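Malate dehydrogenase (Pyrococcus horikoshii, PDB 1V9N) catalyses the NAD(+)-dependent oxidation of (S)-malate to oxaloacetate, a step of the tricarboxylic acid cycle, and holds a bound NADPH in this crystal. Local coordinates at residues Y134-A139 and D178-L183; E306-R311 and F316-I321. All blocks are in the same frame, centred on the assembly; numbering follows the deposited sequence.

Contact 1: residues Y134-A139 and D178-L183; sequences YALMAA and DKPFLL. With NDP (NADPH dihydro-nicotinamide-adenine-dinucleotide phosphate), chain B.
L136 of helix 132-139 reaches over to P180, just before strand 181-185, and to L182 in it, a helix-on-sheet packing in the alpha/beta core of this LDH2/MDH2-family enzyme. The strand is the outermost one of the mixed sheet within this chain, next to 170-174, and the short helix covers one face of that end of the sheet.

The contact across the two segments is apolar. The bond to CB of L136 does not aim at the strand, but the branched end of the side chain comes nearer and divides its closest approaches: CD1 goes to L182 CD2 at 3.6 Å, and CD2 chiefly to P180 CB at 3.8 Å. L136 crosses both of these side chains at about a right angle, so it lies over them and does not run alongside. With CG anti to the backbone N (chi1 174°), L182 extends toward the helix and its CD2 meets the L136 branch, L136 CG also being close at 3.8 Å from L182 CD2. One helical turn on, A139 completes the patch: its methyl CB sits 4.0 Å from P180 CB, leaving the proline carbon touched by both helix residues. A173 of the neighbouring strand continues the surface beneath A135 and A139.

The backbone of the strand is hydrogen-bonded to other parts of the chain: F181 with A174, L183 with L172 and L182 with H322. F181 points away from the helix and packs on I254 of the second subunit, as the alternation of a strand would have it.

The last element is the cofactor. L183 CD1 lies 4.1 Å from C4B of the NADPH adenosine ribose, and the carbonyl oxygen L182 O stands 3.2 Å from its hydroxyl O3B.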
loop_
_atom_site.group_PDB
_atom_site.type_symbol
_atom_site.label_atom_id
_atom_site.label_comp_id
_atom_site.label_asym_id
_atom_site.label_seq_id
_atom_site.Cartn_x
_atom_site.Cartn_y
_atom_site.Cartn_z
ATOM N N TYR A 134 -9.852 0.238 -12.961
ATOM C CA TYR A 134 -10.948 0.565 -12.045
ATOM C C TYR A 134 -10.639 1.829 -11.243
ATOM O O TYR A 134 -11.522 2.655 -11.007
ATOM C CB TYR A 134 -11.207 -0.632 -11.120
ATOM C CG TYR A 134 -11.377 -1.906 -11.920
ATOM C CD1 TYR A 134 -12.598 -2.222 -12.522
ATOM C CD2 TYR A 134 -10.284 -2.722 -12.192
ATOM C CE1 TYR A 134 -12.717 -3.315 -13.388
ATOM C CE2 TYR A 134 -10.390 -3.814 -13.055
ATOM C CZ TYR A 134 -11.602 -4.101 -13.651
ATOM O OH TYR A 134 -11.686 -5.153 -14.536
ATOM N N ALA A 135 -9.385 1.996 -10.838
ATOM C CA ALA A 135 -9.016 3.189 -10.082
ATOM C C ALA A 135 -9.262 4.427 -10.939
ATOM O O ALA A 135 -9.751 5.442 -10.442
ATOM C CB ALA A 135 -7.549 3.130 -9.659
ATOM N N LEU A 136 -8.926 4.333 -12.226
ATOM C CA LEU A 136 -9.099 5.451 -13.156
ATOM C C LEU A 136 -10.545 5.883 -13.306
ATOM O O LEU A 136 -10.832 7.063 -13.529
ATOM C CB LEU A 136 -8.537 5.104 -14.539
ATOM C CG LEU A 136 -7.049 5.382 -14.766
ATOM C CD1 LEU A 136 -6.661 4.948 -16.178
ATOM C CD2 LEU A 136 -6.766 6.875 -14.571
HETATM N N MSE A 137 -11.458 4.927 -13.191
HETATM C CA MSE A 137 -12.875 5.228 -13.300
HETATM C C MSE A 137 -13.272 6.303 -12.299
HETATM O O MSE A 137 -14.028 7.224 -12.627
HETATM C CB MSE A 137 -13.705 3.963 -13.062
HETATM C CG MSE A 137 -13.617 2.947 -14.198
HETATM SE SE MSE A 137 -14.583 1.314 -13.800
HETATM C CE MSE A 137 -16.379 2.031 -13.746
ATOM N N ALA A 138 -12.760 6.193 -11.077
ATOM C CA ALA A 138 -13.076 7.164 -10.039
ATOM C C ALA A 138 -12.395 8.512 -10.302
ATOM O O ALA A 138 -13.006 9.565 -10.129
ATOM C CB ALA A 138 -12.665 6.623 -8.674
ATOM N N ALA A 139 -11.137 8.477 -10.725
ATOM C CA ALA A 139 -10.408 9.710 -11.001
ATOM C C ALA A 139 -11.083 10.526 -12.100
ATOM O O ALA A 139 -11.132 11.756 -12.022
ATOM C CB ALA A 139 -8.962 9.397 -11.390
ATOM N N ASP A 178 -4.021 18.049 -15.144
ATOM C CA ASP A 178 -3.870 17.429 -16.455
ATOM C C ASP A 178 -4.363 15.982 -16.421
ATOM O O ASP A 178 -5.514 15.733 -16.076
ATOM C CB ASP A 178 -2.403 17.493 -16.882
ATOM C CG ASP A 178 -1.819 18.896 -16.737
ATOM O OD1 ASP A 178 -2.377 19.838 -17.339
ATOM O OD2 ASP A 178 -0.811 19.060 -16.015
ATOM N N LYS A 179 -3.510 15.029 -16.777
ATOM C CA LYS A 179 -3.920 13.627 -16.756
ATOM C C LYS A 179 -3.850 13.063 -15.341
ATOM O O LYS A 179 -2.986 13.442 -14.547
ATOM C CB LYS A 179 -3.058 12.801 -17.712
ATOM C CG LYS A 179 -3.339 13.129 -19.170
ATOM C CD LYS A 179 -2.509 12.312 -20.141
ATOM C CE LYS A 179 -2.811 12.749 -21.579
ATOM N NZ LYS A 179 -1.903 12.125 -22.581
ATOM N N PRO A 180 -4.765 12.146 -15.007
ATOM C CA PRO A 180 -4.778 11.554 -13.668
ATOM C C PRO A 180 -3.460 10.930 -13.229
ATOM O O PRO A 180 -2.709 10.374 -14.039
ATOM C CB PRO A 180 -5.881 10.498 -13.764
ATOM C CG PRO A 180 -6.807 11.058 -14.806
ATOM C CD PRO A 180 -5.843 11.586 -15.841
ATOM N N PHE A 181 -3.178 11.048 -11.936
ATOM C CA PHE A 181 -2.010 10.418 -11.359
ATOM C C PHE A 181 -2.472 8.961 -11.339
ATOM O O PHE A 181 -3.627 8.692 -11.011
ATOM C CB PHE A 181 -1.797 10.904 -9.926
ATOM C CG PHE A 181 -0.871 10.045 -9.130
ATOM C CD1 PHE A 181 0.504 10.259 -9.167
ATOM C CD2 PHE A 181 -1.372 8.997 -8.357
ATOM C CE1 PHE A 181 1.372 9.438 -8.440
ATOM C CE2 PHE A 181 -0.519 8.171 -7.633
ATOM C CZ PHE A 181 0.857 8.390 -7.672
ATOM N N LEU A 182 -1.602 8.025 -11.689
ATOM C CA LEU A 182 -2.014 6.629 -11.690
ATOM C C LEU A 182 -0.924 5.648 -11.307
ATOM O O LEU A 182 -0.016 5.366 -12.091
ATOM C CB LEU A 182 -2.578 6.239 -13.062
ATOM C CG LEU A 182 -2.923 4.753 -13.271
ATOM C CD1 LEU A 182 -4.006 4.307 -12.281
ATOM C CD2 LEU A 182 -3.383 4.538 -14.720
ATOM N N LEU A 183 -1.008 5.154 -10.079
ATOM C CA LEU A 183 -0.077 4.153 -9.596
ATOM C C LEU A 183 -0.821 2.844 -9.837
ATOM O O LEU A 183 -2.004 2.733 -9.514
ATOM C CB LEU A 183 0.185 4.329 -8.097
ATOM C CG LEU A 183 0.958 3.206 -7.385
ATOM C CD1 LEU A 183 2.349 3.065 -8.005
ATOM C CD2 LEU A 183 1.072 3.525 -5.899
HETATM P PA NDP B . 5.230 -1.501 -13.550
HETATM O O1A NDP B . 5.114 -1.518 -14.988
HETATM O O2A NDP B . 6.521 -1.766 -12.824
HETATM O O5B NDP B . 4.626 -0.062 -13.044
HETATM C C5B NDP B . 4.561 0.275 -11.646
HETATM C C4B NDP B . 3.909 1.670 -11.587
HETATM O O4B NDP B . 5.017 2.587 -11.558
HETATM C C3B NDP B . 3.039 2.104 -12.734
HETATM O O3B NDP B . 1.929 2.877 -12.184
HETATM C C2B NDP B . 3.882 2.949 -13.622
HETATM O O2B NDP B . 3.215 3.909 -14.460
HETATM C C1B NDP B . 4.854 3.512 -12.631
HETATM N N9A NDP B . 6.228 3.745 -13.155
HETATM C C8A NDP B . 6.994 2.964 -14.067
HETATM N N7A NDP B . 8.179 3.493 -14.262
HETATM C C5A NDP B . 8.234 4.622 -13.495
HETATM C C6A NDP B . 9.220 5.630 -13.248
HETATM N N6A NDP B . 10.414 5.562 -13.847
HETATM N N1A NDP B . 8.940 6.669 -12.387
HETATM C C2A NDP B . 7.719 6.745 -11.764
HETATM N N3A NDP B . 6.728 5.845 -11.927
HETATM C C4A NDP B . 7.047 4.797 -12.813
HETATM O O3 NDP B . 4.166 -2.406 -12.831
HETATM P PN NDP B . 3.797 -3.944 -12.713
HETATM O O1N NDP B . 3.925 -4.261 -11.294
HETATM O O2N NDP B . 4.760 -4.593 -13.667
HETATM O O5D NDP B . 2.296 -3.937 -13.240
HETATM C C5D NDP B . 1.787 -4.926 -14.180
HETATM C C4D NDP B . 0.266 -4.653 -14.498
HETATM O O4D NDP B . -0.414 -5.878 -14.290
HETATM C C3D NDP B . -0.467 -3.621 -13.606
HETATM O O3D NDP B . -1.302 -2.819 -14.451
HETATM C C2D NDP B . -1.234 -4.440 -12.582
HETATM O O2D NDP B . -2.385 -3.760 -12.129
HETATM C C1D NDP B . -1.514 -5.736 -13.388
HETATM N N1N NDP B . -1.609 -6.964 -12.554
HETATM C C2N NDP B . -2.878 -7.606 -12.518
HETATM C C3N NDP B . -2.978 -8.814 -11.712
HETATM C C7N NDP B . -4.256 -9.529 -11.642
HETATM O O7N NDP B . -4.418 -10.565 -10.985
HETATM N N7N NDP B . -5.343 -9.062 -12.315
HETATM C C4N NDP B . -1.811 -9.271 -11.026
HETATM C C5N NDP B . -0.584 -8.624 -11.072
HETATM C C6N NDP B . -0.474 -7.468 -11.841
HETATM P P2B NDP B . 2.902 3.740 -15.972
HETATM O O1X NDP B . 3.225 5.074 -16.505
HETATM O O2X NDP B . 1.456 3.410 -16.160
HETATM O O3X NDP B . 3.792 2.654 -16.567
#

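Contact 2: residues E306-R311 and F316-I321; sequences EIKSSR and FERIWI. With NDP (NADPH dihydro-nicotinamide-adenine-dinucleotide phosphate), chain B.
R318 and K308 come together first: K308 NZ lies at the edge of the R318 guanidinium, near its plane, and both cations serve the carboxylate of E324, which forms a salt bridge with each. CG of R318 is anti to the backbone N (chi1 167°), and the extended chain that follows carries R318 CD across one face of the W320 ring toward its rim, while W320 CZ3 sits over the centre of the R318 guanidinium, 3.3 Å from its plane.

I319 fills the corner where helix 293-308 ends. The I319 and I307 side chains cross at about a right angle, with their CG2 methyls 4.1 Å apart, and I319 CD1 pushes up to S310 OG at 3.1 Å, a tight approach. That serine hydroxyl is already committed, donating to I307 O over 2.7 Å, and the same carbonyl also takes S310 N, so two donors from one residue finish the helix. The backbone of I319 is held on both sides of its CA: its N donates to a water 2.9 Å from the nitrogen, which passes a bond on to K308 O, and its O accepts K308 NZ at 3.1 Å, in the carbonyl plane with a C=O...N angle of 148°. The lysine chain bends at chi3 and chi4, which brings NZ back to the I319 oxygen. A leucine here would probably deprive the I319 carbonyl of its ammonium donor and E324 of one of its two cations.

The CB bond of W320 points away from segment 306-311, and CB stands 3.6 Å from N1A of NADPH; W320 O, hydrogen-bonded to Y246 OH of the second subunit, is 3.5 Å from C2A. I321 N is hydrogen-bonded to E324 OE1. The S310 turn closes helix 293-308, and the loop returning past it lines the adenine end of the cofactor pocket at the dimer interface.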
loop_
_atom_site.group_PDB
_atom_site.type_symbol
_atom_site.label_atom_id
_atom_site.label_comp_id
_atom_site.label_asym_id
_atom_site.label_seq_id
_atom_site.Cartn_x
_atom_site.Cartn_y
_atom_site.Cartn_z
ATOM N N GLU A 306 7.029 19.778 -9.083
ATOM C CA GLU A 306 8.220 19.948 -8.264
ATOM C C GLU A 306 9.031 18.665 -8.149
ATOM O O GLU A 306 10.256 18.708 -8.041
ATOM C CB GLU A 306 7.835 20.466 -6.881
ATOM C CG GLU A 306 7.376 21.912 -6.911
ATOM C CD GLU A 306 7.008 22.436 -5.544
ATOM O OE1 GLU A 306 7.802 22.230 -4.604
ATOM O OE2 GLU A 306 5.931 23.059 -5.416
ATOM N N ILE A 307 8.359 17.519 -8.176
ATOM C CA ILE A 307 9.075 16.249 -8.098
ATOM C C ILE A 307 9.822 16.016 -9.413
ATOM O O ILE A 307 11.000 15.655 -9.417
ATOM C CB ILE A 307 8.113 15.059 -7.867
ATOM C CG1 ILE A 307 7.473 15.157 -6.478
ATOM C CG2 ILE A 307 8.868 13.740 -8.010
ATOM C CD1 ILE A 307 6.517 14.013 -6.169
ATOM N N LYS A 308 9.129 16.219 -10.528
ATOM C CA LYS A 308 9.729 16.018 -11.841
ATOM C C LYS A 308 10.897 16.968 -12.055
ATOM O O LYS A 308 11.933 16.578 -12.595
ATOM C CB LYS A 308 8.682 16.222 -12.941
ATOM C CG LYS A 308 7.565 15.185 -12.924
ATOM C CD LYS A 308 6.476 15.487 -13.939
ATOM C CE LYS A 308 6.984 15.380 -15.367
ATOM N NZ LYS A 308 7.499 14.019 -15.697
ATOM N N SER A 309 10.729 18.208 -11.607
ATOM C CA SER A 309 11.752 19.237 -11.755
ATOM C C SER A 309 12.904 19.137 -10.763
ATOM O O SER A 309 13.820 19.956 -10.805
ATOM C CB SER A 309 11.116 20.623 -11.647
ATOM O OG SER A 309 10.149 20.816 -12.663
ATOM N N SER A 310 12.871 18.147 -9.875
ATOM C CA SER A 310 13.944 17.994 -8.897
ATOM C C SER A 310 15.224 17.508 -9.574
ATOM O O SER A 310 15.186 16.938 -10.663
ATOM C CB SER A 310 13.533 17.028 -7.776
ATOM O OG SER A 310 13.440 15.691 -8.228
ATOM N N ARG A 311 16.355 17.738 -8.918
ATOM C CA ARG A 311 17.669 17.365 -9.441
ATOM C C ARG A 311 17.748 15.945 -10.001
ATOM O O ARG A 311 17.688 14.969 -9.251
ATOM C CB ARG A 311 18.711 17.542 -8.340
ATOM C CG ARG A 311 20.133 17.747 -8.819
ATOM C CD ARG A 311 20.998 18.072 -7.620
ATOM N NE ARG A 311 20.370 19.118 -6.816
ATOM C CZ ARG A 311 20.488 19.224 -5.497
ATOM N NH1 ARG A 311 21.216 18.345 -4.819
ATOM N NH2 ARG A 311 19.867 20.205 -4.854
ATOM N N PHE A 316 20.208 9.143 -15.237
ATOM C CA PHE A 316 18.809 9.277 -15.623
ATOM C C PHE A 316 18.439 10.467 -16.499
ATOM O O PHE A 316 19.031 11.519 -16.399
ATOM C CB PHE A 316 17.972 9.234 -14.334
ATOM C CG PHE A 316 17.971 7.874 -13.692
ATOM C CD1 PHE A 316 17.528 6.792 -14.439
ATOM C CD2 PHE A 316 18.290 7.669 -12.350
ATOM C CE1 PHE A 316 17.373 5.543 -13.876
ATOM C CE2 PHE A 316 18.135 6.391 -11.766
ATOM C CZ PHE A 316 17.665 5.333 -12.543
ATOM N N GLU A 317 17.461 10.329 -17.372
ATOM C CA GLU A 317 17.142 11.446 -18.254
ATOM C C GLU A 317 16.031 12.275 -17.664
ATOM O O GLU A 317 15.985 13.522 -17.744
ATOM C CB GLU A 317 16.694 10.855 -19.596
ATOM C CG GLU A 317 15.501 11.434 -20.328
ATOM C CD GLU A 317 15.691 12.888 -20.635
ATOM O OE1 GLU A 317 16.862 13.320 -20.701
ATOM O OE2 GLU A 317 14.674 13.590 -20.818
ATOM N N ARG A 318 15.136 11.552 -17.019
ATOM C CA ARG A 318 13.927 12.198 -16.578
ATOM C C ARG A 318 13.352 11.530 -15.362
ATOM O O ARG A 318 13.596 10.354 -15.122
ATOM C CB ARG A 318 13.027 12.094 -17.803
ATOM C CG ARG A 318 11.611 12.389 -17.642
ATOM C CD ARG A 318 10.987 12.093 -18.981
ATOM N NE ARG A 318 9.629 12.600 -19.014
ATOM C CZ ARG A 318 8.898 12.696 -20.115
ATOM N NH1 ARG A 318 9.404 12.317 -21.276
ATOM N NH2 ARG A 318 7.663 13.178 -20.059
ATOM N N ILE A 319 12.615 12.304 -14.586
ATOM C CA ILE A 319 11.939 11.779 -13.407
ATOM C C ILE A 319 10.484 11.720 -13.849
ATOM O O ILE A 319 9.897 12.742 -14.209
ATOM C CB ILE A 319 12.073 12.728 -12.195
ATOM C CG1 ILE A 319 13.530 12.763 -11.723
ATOM C CG2 ILE A 319 11.158 12.263 -11.070
ATOM C CD1 ILE A 319 13.805 13.759 -10.615
ATOM N N TRP A 320 9.924 10.519 -13.882
ATOM C CA TRP A 320 8.532 10.349 -14.297
ATOM C C TRP A 320 7.598 10.353 -13.093
ATOM O O TRP A 320 8.033 10.180 -11.953
ATOM C CB TRP A 320 8.331 9.012 -15.020
ATOM C CG TRP A 320 9.162 8.803 -16.246
ATOM C CD1 TRP A 320 10.427 8.292 -16.305
ATOM C CD2 TRP A 320 8.770 9.069 -17.598
ATOM N NE1 TRP A 320 10.845 8.219 -17.612
ATOM C CE2 TRP A 320 9.850 8.692 -18.425
ATOM C CE3 TRP A 320 7.614 9.593 -18.189
ATOM C CZ2 TRP A 320 9.805 8.817 -19.819
ATOM C CZ3 TRP A 320 7.569 9.719 -19.577
ATOM C CH2 TRP A 320 8.663 9.332 -20.375
ATOM N N ILE A 321 6.311 10.555 -13.360
ATOM C CA ILE A 321 5.291 10.511 -12.323
ATOM C C ILE A 321 4.488 9.270 -12.699
ATOM O O ILE A 321 4.334 8.959 -13.880
ATOM C CB ILE A 321 4.375 11.765 -12.331
ATOM C CG1 ILE A 321 3.454 11.738 -11.107
ATOM C CG2 ILE A 321 3.530 11.801 -13.594
ATOM C CD1 ILE A 321 4.199 11.717 -9.789
HETATM P PA NDP B . 5.230 -1.501 -13.550
HETATM O O1A NDP B . 5.114 -1.518 -14.988
HETATM O O2A NDP B . 6.521 -1.766 -12.824
HETATM O O5B NDP B . 4.626 -0.062 -13.044
HETATM C C5B NDP B . 4.561 0.275 -11.646
HETATM C C4B NDP B . 3.909 1.670 -11.587
HETATM O O4B NDP B . 5.017 2.587 -11.558
HETATM C C3B NDP B . 3.039 2.104 -12.734
HETATM O O3B NDP B . 1.929 2.877 -12.184
HETATM C C2B NDP B . 3.882 2.949 -13.622
HETATM O O2B NDP B . 3.215 3.909 -14.460
HETATM C C1B NDP B . 4.854 3.512 -12.631
HETATM N N9A NDP B . 6.228 3.745 -13.155
HETATM C C8A NDP B . 6.994 2.964 -14.067
HETATM N N7A NDP B . 8.179 3.493 -14.262
HETATM C C5A NDP B . 8.234 4.622 -13.495
HETATM C C6A NDP B . 9.220 5.630 -13.248
HETATM N N6A NDP B . 10.414 5.562 -13.847
HETATM N N1A NDP B . 8.940 6.669 -12.387
HETATM C C2A NDP B . 7.719 6.745 -11.764
HETATM N N3A NDP B . 6.728 5.845 -11.927
HETATM C C4A NDP B . 7.047 4.797 -12.813
HETATM O O3 NDP B . 4.166 -2.406 -12.831
HETATM P PN NDP B . 3.797 -3.944 -12.713
HETATM O O1N NDP B . 3.925 -4.261 -11.294
HETATM O O2N NDP B . 4.760 -4.593 -13.667
HETATM O O5D NDP B . 2.296 -3.937 -13.240
HETATM C C5D NDP B . 1.787 -4.926 -14.180
HETATM C C4D NDP B . 0.266 -4.653 -14.498
HETATM O O4D NDP B . -0.414 -5.878 -14.290
HETATM C C3D NDP B . -0.467 -3.621 -13.606
HETATM O O3D NDP B . -1.302 -2.819 -14.451
HETATM C C2D NDP B . -1.234 -4.440 -12.582
HETATM O O2D NDP B . -2.385 -3.760 -12.129
HETATM C C1D NDP B . -1.514 -5.736 -13.388
HETATM N N1N NDP B . -1.609 -6.964 -12.554
HETATM C C2N NDP B . -2.878 -7.606 -12.518
HETATM C C3N NDP B . -2.978 -8.814 -11.712
HETATM C C7N NDP B . -4.256 -9.529 -11.642
HETATM O O7N NDP B . -4.418 -10.565 -10.985
HETATM N N7N NDP B . -5.343 -9.062 -12.315
HETATM C C4N NDP B . -1.811 -9.271 -11.026
HETATM C C5N NDP B . -0.584 -8.624 -11.072
HETATM C C6N NDP B . -0.474 -7.468 -11.841
HETATM P P2B NDP B . 2.902 3.740 -15.972
HETATM O O1X NDP B . 3.225 5.074 -16.505
HETATM O O2X NDP B . 1.456 3.410 -16.160
HETATM O O3X NDP B . 3.792 2.654 -16.567
HETATM O O HOH W 1 12.076 14.998 -15.355
#

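Contact 1 closes before contact 2 opens along the chain, and their centres lie 20 Å apart. Contact 1 is buried, joining helix 132-139 to strand 181-185 at one end of the mixed sheet; contact 2 is more peripheral, on the loop between helices 293-308 and 324-336. The two nevertheless touch, F181 CD1 packing on I321 CG1 at 3.8 Å, and the strand is hydrogen-bonded to the residue that follows segment 316-321. Both reach the same NADPH, contact 1 at the adenosine ribose and contact 2 at the adenine, and both pack on the second subunit. The adenosine half of the cofactor thus rests on sheet edge and loop together, beside the dimer interface.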